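Local coordinates for protein beta-galactosidase BgaB (Bifidobacterium adolescentis, PDB 5VYM) that hydrolyses terminal non-reducing beta-D-galactose residues from beta-galactosides, with high activity on Gal(beta1-4)Gal-containing oligosaccharides, at residues 14-19 with 29-34; 63-68 with 89-94; 160-165 with 187-192. All blocks are in the same frame, centred on the assembly; numbering follows the deposited sequence.

In the fold
This chain is the trimerisation-domain part of the enzyme. From the N terminus, interaction 1 closes the short loop between helix 13-20 and helix 31-44. Interaction 2 closes the beta-alpha-beta crossover through helix 74-85, where strand 63-66 meets strand 89-93 in the parallel sheet. Interaction 3 brings the end of strand 158-163, in the antiparallel sheet, against the loop before strand 193-200. The three closures lie in series; none nests or crosses. Interactions 1 and 2 touch: H31 ND1 bonds to P67 O. Interaction 3 lies on the other side of the chain's centre from the first two, its centre about 42 Å from that of interaction 1. Interactions 2 and 3 both touch the second subunit.

Interaction 1 of 3, residues 14-19 with 29-34; sequences ESEWAT and LNHWHD
T19 and E16 of helix 13-20 reach across to the N-terminal turn of helix 31-44. N30 is the N-cap of that second helix: its OD1 accepts from H33 N at 3.1 Å, with the donor above the carbonyl plane. The side chain of T19 lies at about a right angle to that of H31. T19 OG1 takes the H31 N-H at 3.1 Å. OG1 sits anti to the carbonyl carbon (chi1 -79°), and the methyl CG2, anti to the backbone N, packs on N30 CA and L29 O. E16 has CG anti to its backbone N and bends at chi2 (66°). Its OE1 accepts from W32 N at 3.0 Å, on the syn side and 29° out of the carboxylate plane. The two acceptors thus take neighbouring N-H groups at the helix start. The carboxylate stands almost perpendicular to the W32 ring plane, and OE1 also touches W32 CB. S15 CB sits over one face of the H31 ring, 4.2 Å from its centroid. H31 ND1 bonds to P67 O and H31 NE2 to S12 N, which fixes the ring's rotation. One water donates both to E16 OE2, at 2.7 Å, and to N30 OD1, at 2.9 Å.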
loop_
_atom_site.group_PDB
_atom_site.type_symbol
_atom_site.label_atom_id
_atom_site.label_comp_id
_atom_site.label_asym_id
_atom_site.label_seq_id
_atom_site.Cartn_x
_atom_site.Cartn_y
_atom_site.Cartn_z
ATOM N N GLU B 14 -6.943 -3.593 22.760
ATOM C CA GLU B 14 -5.551 -3.991 22.937
ATOM C C GLU B 14 -4.637 -2.775 23.026
ATOM O O GLU B 14 -3.680 -2.766 23.809
ATOM C CB GLU B 14 -5.116 -4.911 21.793
ATOM C CG GLU B 14 -5.844 -6.249 21.744
ATOM C CD GLU B 14 -7.142 -6.190 20.958
ATOM O OE1 GLU B 14 -7.569 -7.242 20.436
ATOM O OE2 GLU B 14 -7.732 -5.094 20.856
ATOM N N SER B 15 -4.919 -1.736 22.235
ATOM C CA SER B 15 -4.120 -0.516 22.312
ATOM C C SER B 15 -4.292 0.170 23.662
ATOM O O SER B 15 -3.337 0.745 24.199
ATOM C CB SER B 15 -4.495 0.433 21.173
ATOM O OG SER B 15 -4.256 -0.167 19.912
ATOM N N GLU B 16 -5.501 0.116 24.227
ATOM C CA GLU B 16 -5.721 0.677 25.555
ATOM C C GLU B 16 -4.977 -0.120 26.620
ATOM O O GLU B 16 -4.491 0.449 27.604
ATOM C CB GLU B 16 -7.218 0.730 25.861
ATOM C CG GLU B 16 -7.564 1.235 27.259
ATOM C CD GLU B 16 -7.188 2.693 27.483
ATOM O OE1 GLU B 16 -6.879 3.401 26.499
ATOM O OE2 GLU B 16 -7.202 3.134 28.653
ATOM N N TRP B 17 -4.876 -1.439 26.439
ATOM C CA TRP B 17 -4.095 -2.257 27.363
ATOM C C TRP B 17 -2.626 -1.854 27.333
ATOM O O TRP B 17 -1.989 -1.701 28.381
ATOM C CB TRP B 17 -4.256 -3.737 27.020
ATOM C CG TRP B 17 -5.675 -4.217 27.032
ATOM C CD1 TRP B 17 -6.744 -3.612 27.627
ATOM C CD2 TRP B 17 -6.181 -5.406 26.411
ATOM N NE1 TRP B 17 -7.883 -4.352 27.417
ATOM C CE2 TRP B 17 -7.564 -5.457 26.673
ATOM C CE3 TRP B 17 -5.597 -6.431 25.662
ATOM C CZ2 TRP B 17 -8.372 -6.494 26.211
ATOM C CZ3 TRP B 17 -6.401 -7.458 25.204
ATOM C CH2 TRP B 17 -7.773 -7.482 25.480
ATOM N N ALA B 18 -2.070 -1.675 26.131
ATOM C CA ALA B 18 -0.693 -1.208 26.019
ATOM C C ALA B 18 -0.529 0.185 26.611
ATOM O O ALA B 18 0.546 0.521 27.121
ATOM C CB ALA B 18 -0.247 -1.222 24.555
ATOM N N THR B 19 -1.579 1.005 26.554
ATOM C CA THR B 19 -1.536 2.324 27.178
ATOM C C THR B 19 -1.422 2.209 28.694
ATOM O O THR B 19 -0.614 2.902 29.324
ATOM C CB THR B 19 -2.783 3.121 26.787
ATOM O OG1 THR B 19 -2.617 3.655 25.467
ATOM C CG2 THR B 19 -3.037 4.253 27.771
ATOM N N LEU B 29 0.938 9.210 26.065
ATOM C CA LEU B 29 0.323 8.262 25.143
ATOM C C LEU B 29 -0.838 7.565 25.841
ATOM O O LEU B 29 -0.629 6.721 26.718
ATOM C CB LEU B 29 1.357 7.252 24.658
ATOM C CG LEU B 29 2.486 7.814 23.795
ATOM C CD1 LEU B 29 3.527 6.743 23.501
ATOM C CD2 LEU B 29 1.926 8.396 22.504
ATOM N N ASN B 30 -2.061 7.923 25.460
ATOM C CA ASN B 30 -3.267 7.358 26.059
ATOM C C ASN B 30 -4.288 7.169 24.947
ATOM O O ASN B 30 -4.767 8.152 24.372
ATOM C CB ASN B 30 -3.810 8.264 27.165
ATOM C CG ASN B 30 -4.884 7.590 28.001
ATOM O OD1 ASN B 30 -5.812 6.978 27.473
ATOM N ND2 ASN B 30 -4.759 7.700 29.320
ATOM N N HIS B 31 -4.624 5.913 24.649
ATOM C CA HIS B 31 -5.495 5.634 23.511
ATOM C C HIS B 31 -6.896 6.194 23.733
ATOM O O HIS B 31 -7.412 6.950 22.902
ATOM C CB HIS B 31 -5.555 4.131 23.241
ATOM C CG HIS B 31 -6.548 3.752 22.187
ATOM N ND1 HIS B 31 -6.702 4.470 21.020
ATOM C CD2 HIS B 31 -7.441 2.737 22.126
ATOM C CE1 HIS B 31 -7.648 3.912 20.285
ATOM N NE2 HIS B 31 -8.112 2.858 20.933
ATOM N N TRP B 32 -7.529 5.832 24.853
ATOM C CA TRP B 32 -8.908 6.256 25.075
ATOM C C TRP B 32 -9.016 7.765 25.255
ATOM O O TRP B 32 -10.007 8.366 24.826
ATOM C CB TRP B 32 -9.506 5.539 26.285
ATOM C CG TRP B 32 -10.911 5.973 26.557
ATOM C CD1 TRP B 32 -11.353 6.710 27.616
ATOM C CD2 TRP B 32 -12.057 5.721 25.735
ATOM N NE1 TRP B 32 -12.708 6.920 27.511
ATOM C CE2 TRP B 32 -13.164 6.324 26.365
ATOM C CE3 TRP B 32 -12.255 5.039 24.531
ATOM C CZ2 TRP B 32 -14.449 6.265 25.832
ATOM C CZ3 TRP B 32 -13.532 4.981 24.003
ATOM C CH2 TRP B 32 -14.612 5.592 24.654
ATOM N N HIS B 33 -8.020 8.390 25.887
ATOM C CA HIS B 33 -8.033 9.844 25.992
ATOM C C HIS B 33 -7.887 10.497 24.625
ATOM O O HIS B 33 -8.471 11.557 24.378
ATOM C CB HIS B 33 -6.927 10.320 26.935
ATOM C CG HIS B 33 -7.217 10.066 28.381
ATOM N ND1 HIS B 33 -6.459 10.605 29.398
ATOM C CD2 HIS B 33 -8.184 9.332 28.981
ATOM C CE1 HIS B 33 -6.947 10.215 30.562
ATOM N NE2 HIS B 33 -7.993 9.441 30.337
ATOM N N ASP B 34 -7.121 9.877 23.724
ATOM C CA ASP B 34 -7.024 10.391 22.364
ATOM C C ASP B 34 -8.346 10.219 21.625
ATOM O O ASP B 34 -8.735 11.079 20.826
ATOM C CB ASP B 34 -5.886 9.690 21.620
ATOM C CG ASP B 34 -5.230 10.579 20.578
ATOM O OD1 ASP B 34 -5.658 11.743 20.425
ATOM O OD2 ASP B 34 -4.282 10.112 19.912
HETATM O O HOH W 1 -7.443 5.676 29.496
#

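Interaction 2 of 3, residues 63-68 with 89-94; sequences TVVLPT and RVVVGY
T63 OG1 accepts from R89 NE at 2.9 Å, with the hydroxyl oxygen 16° out of the guanidinium plane. A weaker bond runs from R89 NH2 to the same oxygen. The arginine chain starts with CG anti to the backbone N and bends at chi3 (63°), which brings NE to the threonine hydroxyl. Both terminal nitrogens also make weak bonds to the second subunit: NH1 to Y224 O and NH2 to L225 O of that chain. V64 N gives to R89 O, and V91 N to V64 O at 2.8 Å. L66 N then gives to V91 O, and G93 N to L66 O at 3.0 Å. This is the parallel pairing of a beta-alpha-beta unit, with helix 74-85 as the connection. L66 O has a second donor, T96 OG1. The other backbone edge of strand 63-66 bonds to strand 7-11. On its other side strand 89-93 pairs in parallel with a strand of the second subunit, continuing the sheet across the interface. On one face of the sheet L66 CD1 meets V90 CG1 at 3.8 Å, toward helix 74-85. On the other V65 CG2 lies 4.0 Å from V91 CB, toward W38 of helix 31-44.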
loop_
_atom_site.group_PDB
_atom_site.type_symbol
_atom_site.label_atom_id
_atom_site.label_comp_id
_atom_site.label_asym_id
_atom_site.label_seq_id
_atom_site.Cartn_x
_atom_site.Cartn_y
_atom_site.Cartn_z
ATOM N N THR B 63 -15.259 8.232 6.586
ATOM C CA THR B 63 -13.964 8.571 7.149
ATOM C C THR B 63 -13.745 7.757 8.414
ATOM O O THR B 63 -14.675 7.555 9.202
ATOM C CB THR B 63 -13.867 10.070 7.458
ATOM O OG1 THR B 63 -14.025 10.816 6.245
ATOM C CG2 THR B 63 -12.518 10.412 8.082
ATOM N N VAL B 64 -12.516 7.285 8.598
ATOM C CA VAL B 64 -12.137 6.477 9.750
ATOM C C VAL B 64 -10.906 7.110 10.386
ATOM O O VAL B 64 -9.954 7.468 9.682
ATOM C CB VAL B 64 -11.875 5.014 9.342
ATOM C CG1 VAL B 64 -10.745 4.419 10.142
ATOM C CG2 VAL B 64 -13.141 4.190 9.513
ATOM N N VAL B 65 -10.935 7.269 11.709
ATOM C CA VAL B 65 -9.873 7.934 12.458
ATOM C C VAL B 65 -9.279 6.939 13.444
ATOM O O VAL B 65 -10.018 6.258 14.165
ATOM C CB VAL B 65 -10.392 9.185 13.191
ATOM C CG1 VAL B 65 -9.274 9.844 13.982
ATOM C CG2 VAL B 65 -11.005 10.169 12.203
ATOM N N LEU B 66 -7.947 6.857 13.479
ATOM C CA LEU B 66 -7.223 5.961 14.380
ATOM C C LEU B 66 -6.309 6.789 15.275
ATOM O O LEU B 66 -5.153 7.063 14.915
ATOM C CB LEU B 66 -6.426 4.916 13.602
ATOM C CG LEU B 66 -7.231 3.885 12.808
ATOM C CD1 LEU B 66 -7.377 4.315 11.356
ATOM C CD2 LEU B 66 -6.595 2.508 12.909
ATOM N N PRO B 67 -6.778 7.202 16.452
ATOM C CA PRO B 67 -5.925 7.977 17.357
ATOM C C PRO B 67 -5.218 7.103 18.382
ATOM O O PRO B 67 -5.867 6.502 19.245
ATOM C CB PRO B 67 -6.917 8.935 18.025
ATOM C CG PRO B 67 -8.273 8.233 17.922
ATOM C CD PRO B 67 -8.135 7.040 16.999
ATOM N N THR B 68 -3.889 7.037 18.295
ATOM C CA THR B 68 -3.069 6.222 19.191
ATOM C C THR B 68 -3.569 4.777 19.219
ATOM O O THR B 68 -3.767 4.170 20.274
ATOM C CB THR B 68 -3.023 6.828 20.599
ATOM O OG1 THR B 68 -2.860 8.248 20.498
ATOM C CG2 THR B 68 -1.852 6.261 21.402
ATOM N N ARG B 89 -11.672 7.571 3.474
ATOM C CA ARG B 89 -10.685 8.475 4.048
ATOM C C ARG B 89 -10.227 7.927 5.392
ATOM O O ARG B 89 -11.056 7.543 6.225
ATOM C CB ARG B 89 -11.257 9.886 4.209
ATOM C CG ARG B 89 -10.252 10.904 4.726
ATOM C CD ARG B 89 -10.747 12.329 4.532
ATOM N NE ARG B 89 -11.965 12.604 5.288
ATOM C CZ ARG B 89 -12.560 13.792 5.334
ATOM N NH1 ARG B 89 -12.049 14.818 4.669
ATOM N NH2 ARG B 89 -13.667 13.956 6.046
ATOM N N VAL B 90 -8.914 7.887 5.598
ATOM C CA VAL B 90 -8.314 7.341 6.810
ATOM C C VAL B 90 -7.422 8.408 7.428
ATOM O O VAL B 90 -6.581 8.995 6.738
ATOM C CB VAL B 90 -7.510 6.061 6.518
ATOM C CG1 VAL B 90 -6.890 5.519 7.798
ATOM C CG2 VAL B 90 -8.396 5.012 5.858
ATOM N N VAL B 91 -7.610 8.661 8.720
ATOM C CA VAL B 91 -6.791 9.608 9.470
ATOM C C VAL B 91 -5.994 8.813 10.494
ATOM O O VAL B 91 -6.572 8.109 11.332
ATOM C CB VAL B 91 -7.647 10.690 10.146
ATOM C CG1 VAL B 91 -6.763 11.658 10.921
ATOM C CG2 VAL B 91 -8.476 11.434 9.109
ATOM N N VAL B 92 -4.670 8.921 10.427
ATOM C CA VAL B 92 -3.766 8.106 11.233
ATOM C C VAL B 92 -2.986 9.021 12.166
ATOM O O VAL B 92 -2.312 9.955 11.712
ATOM C CB VAL B 92 -2.810 7.282 10.356
ATOM C CG1 VAL B 92 -1.889 6.440 11.220
ATOM C CG2 VAL B 92 -3.597 6.406 9.397
ATOM N N GLY B 93 -3.071 8.748 13.472
ATOM C CA GLY B 93 -2.301 9.499 14.437
ATOM C C GLY B 93 -0.849 9.058 14.497
ATOM O O GLY B 93 -0.469 7.992 14.013
ATOM N N TYR B 94 -0.028 9.903 15.127
ATOM C CA TYR B 94 1.414 9.674 15.131
ATOM C C TYR B 94 1.792 8.403 15.882
ATOM O O TYR B 94 2.818 7.785 15.573
ATOM C CB TYR B 94 2.137 10.883 15.730
ATOM C CG TYR B 94 1.794 11.166 17.177
ATOM C CD1 TYR B 94 0.664 11.900 17.514
ATOM C CD2 TYR B 94 2.608 10.707 18.207
ATOM C CE1 TYR B 94 0.349 12.163 18.835
ATOM C CE2 TYR B 94 2.301 10.966 19.531
ATOM C CZ TYR B 94 1.172 11.694 19.839
ATOM O OH TYR B 94 0.863 11.954 21.155
#

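Interaction 3 of 3, residues 160-165 with 187-192; sequences RLWQND and WELDGT
W162 meets W187 and L189 in the tight part of this contact. The two indoles form a T-shaped pair, with planes at 73°. The edge of W162 is presented to the face of W187: W162 CZ2 stands over the W187 ring, 3.6 Å from W187 CE2. W162 CG lies between its backbone N and carbonyl carbon (chi1 58°), and from there the indole reaches the W187 face. L189 fills in beside the indole, with L189 CD1 3.3 Å from W162 NE1. That nitrogen also gives a weak hydrogen bond to N164 OD1, which lies 3.7 Å from L189 CD1. I143 of strand 143-147 touches W162, W187 and L189. The segment 187-192 links helix 182-186 to strand 193-200. E188, with positive phi, is the C-prime residue of the Schellman motif that ends the helix. A type II beta turn follows from L189 to T192, closed by T192 N to L189 O. An alanine in place of W187 would probably open a gap at the edge of W162 and leave that indole without its T-shaped partner. Packing is looser toward T192, whose CG2 comes only to 3.9 Å from N164 O. On the solvent side, E188, D190 and G191 are exposed. Q163, by contrast, turns to the second subunit, where its OE1 accepts from N130 N of that chain and its NE2 gives to E128 O.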
loop_
_atom_site.group_PDB
_atom_site.type_symbol
_atom_site.label_atom_id
_atom_site.label_comp_id
_atom_site.label_asym_id
_atom_site.label_seq_id
_atom_site.Cartn_x
_atom_site.Cartn_y
_atom_site.Cartn_z
ATOM N N ARG B 160 8.036 -24.313 -15.270
ATOM C CA ARG B 160 9.341 -24.718 -14.767
ATOM C C ARG B 160 10.033 -23.598 -14.002
ATOM O O ARG B 160 11.235 -23.690 -13.730
ATOM C CB ARG B 160 10.225 -25.206 -15.918
ATOM C CG ARG B 160 9.796 -26.545 -16.497
ATOM C CD ARG B 160 9.969 -26.575 -18.006
ATOM N NE ARG B 160 9.220 -25.501 -18.653
ATOM C CZ ARG B 160 7.932 -25.575 -18.976
ATOM N NH1 ARG B 160 7.240 -26.676 -18.712
ATOM N NH2 ARG B 160 7.333 -24.545 -19.562
ATOM N N LEU B 161 9.300 -22.544 -13.653
ATOM C CA LEU B 161 9.845 -21.436 -12.872
ATOM C C LEU B 161 8.682 -20.764 -12.161
ATOM O O LEU B 161 7.797 -20.210 -12.819
ATOM C CB LEU B 161 10.581 -20.441 -13.767
ATOM C CG LEU B 161 11.664 -19.601 -13.091
ATOM C CD1 LEU B 161 12.959 -20.394 -12.993
ATOM C CD2 LEU B 161 11.881 -18.293 -13.832
ATOM N N TRP B 162 8.678 -20.811 -10.831
ATOM C CA TRP B 162 7.545 -20.326 -10.061
ATOM C C TRP B 162 8.031 -19.627 -8.800
ATOM O O TRP B 162 9.154 -19.839 -8.336
ATOM C CB TRP B 162 6.593 -21.473 -9.690
ATOM C CG TRP B 162 7.265 -22.551 -8.900
ATOM C CD1 TRP B 162 7.433 -22.590 -7.546
ATOM C CD2 TRP B 162 7.874 -23.742 -9.413
ATOM N NE1 TRP B 162 8.106 -23.730 -7.186
ATOM C CE2 TRP B 162 8.386 -24.457 -8.313
ATOM C CE3 TRP B 162 8.033 -24.275 -10.696
ATOM C CZ2 TRP B 162 9.047 -25.675 -8.456
ATOM C CZ3 TRP B 162 8.688 -25.485 -10.835
ATOM C CH2 TRP B 162 9.185 -26.172 -9.722
ATOM N N GLN B 163 7.158 -18.788 -8.252
ATOM C CA GLN B 163 7.376 -18.144 -6.964
ATOM C C GLN B 163 6.675 -18.964 -5.887
ATOM O O GLN B 163 5.459 -19.174 -5.955
ATOM C CB GLN B 163 6.850 -16.709 -6.979
ATOM C CG GLN B 163 6.747 -16.071 -5.605
ATOM C CD GLN B 163 8.095 -15.703 -5.020
ATOM O OE1 GLN B 163 9.064 -15.489 -5.747
ATOM N NE2 GLN B 163 8.162 -15.625 -3.696
ATOM N N ASN B 164 7.442 -19.424 -4.896
ATOM C CA ASN B 164 6.885 -20.294 -3.865
ATOM C C ASN B 164 6.130 -19.519 -2.795
ATOM O O ASN B 164 5.147 -20.028 -2.245
ATOM C CB ASN B 164 7.997 -21.111 -3.207
ATOM C CG ASN B 164 8.942 -21.727 -4.214
ATOM O OD1 ASN B 164 8.708 -22.829 -4.709
ATOM N ND2 ASN B 164 10.021 -21.017 -4.523
ATOM N N ASP B 165 6.567 -18.301 -2.487
ATOM C CA ASP B 165 6.055 -17.539 -1.349
ATOM C C ASP B 165 5.020 -16.540 -1.859
ATOM O O ASP B 165 5.343 -15.402 -2.204
ATOM C CB ASP B 165 7.203 -16.847 -0.622
ATOM C CG ASP B 165 6.909 -16.606 0.843
ATOM O OD1 ASP B 165 5.718 -16.581 1.220
ATOM O OD2 ASP B 165 7.873 -16.439 1.619
ATOM N N TRP B 187 6.723 -29.792 -3.377
ATOM C CA TRP B 187 7.135 -28.445 -3.011
ATOM C C TRP B 187 6.175 -27.788 -2.027
ATOM O O TRP B 187 6.337 -26.601 -1.726
ATOM C CB TRP B 187 7.265 -27.570 -4.261
ATOM C CG TRP B 187 8.197 -28.115 -5.297
ATOM C CD1 TRP B 187 7.872 -28.927 -6.343
ATOM C CD2 TRP B 187 9.608 -27.881 -5.394
ATOM N NE1 TRP B 187 8.991 -29.213 -7.084
ATOM C CE2 TRP B 187 10.070 -28.585 -6.522
ATOM C CE3 TRP B 187 10.524 -27.146 -4.634
ATOM C CZ2 TRP B 187 11.409 -28.578 -6.912
ATOM C CZ3 TRP B 187 11.853 -27.141 -5.021
ATOM C CH2 TRP B 187 12.282 -27.851 -6.150
ATOM N N GLU B 188 5.184 -28.533 -1.528
ATOM C CA GLU B 188 4.168 -28.005 -0.615
ATOM C C GLU B 188 3.424 -26.826 -1.239
ATOM O O GLU B 188 3.114 -25.838 -0.570
ATOM C CB GLU B 188 4.780 -27.609 0.732
ATOM C CG GLU B 188 5.669 -28.674 1.350
ATOM C CD GLU B 188 6.288 -28.223 2.658
ATOM O OE1 GLU B 188 5.616 -27.490 3.414
ATOM O OE2 GLU B 188 7.450 -28.595 2.927
ATOM N N LEU B 189 3.133 -26.931 -2.535
ATOM C CA LEU B 189 2.505 -25.851 -3.284
ATOM C C LEU B 189 1.097 -26.192 -3.753
ATOM O O LEU B 189 0.493 -25.402 -4.486
ATOM C CB LEU B 189 3.371 -25.466 -4.484
ATOM C CG LEU B 189 4.710 -24.798 -4.169
ATOM C CD1 LEU B 189 5.492 -24.564 -5.443
ATOM C CD2 LEU B 189 4.498 -23.489 -3.425
ATOM N N ASP B 190 0.559 -27.343 -3.358
ATOM C CA ASP B 190 -0.799 -27.720 -3.745
ATOM C C ASP B 190 -1.775 -26.780 -3.050
ATOM O O ASP B 190 -2.072 -26.933 -1.862
ATOM C CB ASP B 190 -1.074 -29.178 -3.394
ATOM C CG ASP B 190 -2.310 -29.727 -4.091
ATOM O OD1 ASP B 190 -3.390 -29.110 -3.979
ATOM O OD2 ASP B 190 -2.200 -30.776 -4.761
ATOM N N GLY B 191 -2.274 -25.792 -3.791
ATOM C CA GLY B 191 -3.156 -24.775 -3.258
ATOM C C GLY B 191 -2.573 -23.379 -3.253
ATOM O O GLY B 191 -3.318 -22.417 -3.031
ATOM N N THR B 192 -1.270 -23.236 -3.491
ATOM C CA THR B 192 -0.643 -21.921 -3.502
ATOM C C THR B 192 -1.113 -21.116 -4.708
ATOM O O THR B 192 -1.267 -21.648 -5.811
ATOM C CB THR B 192 0.881 -22.063 -3.521
ATOM O OG1 THR B 192 1.303 -22.831 -2.387
ATOM C CG2 THR B 192 1.559 -20.699 -3.478
#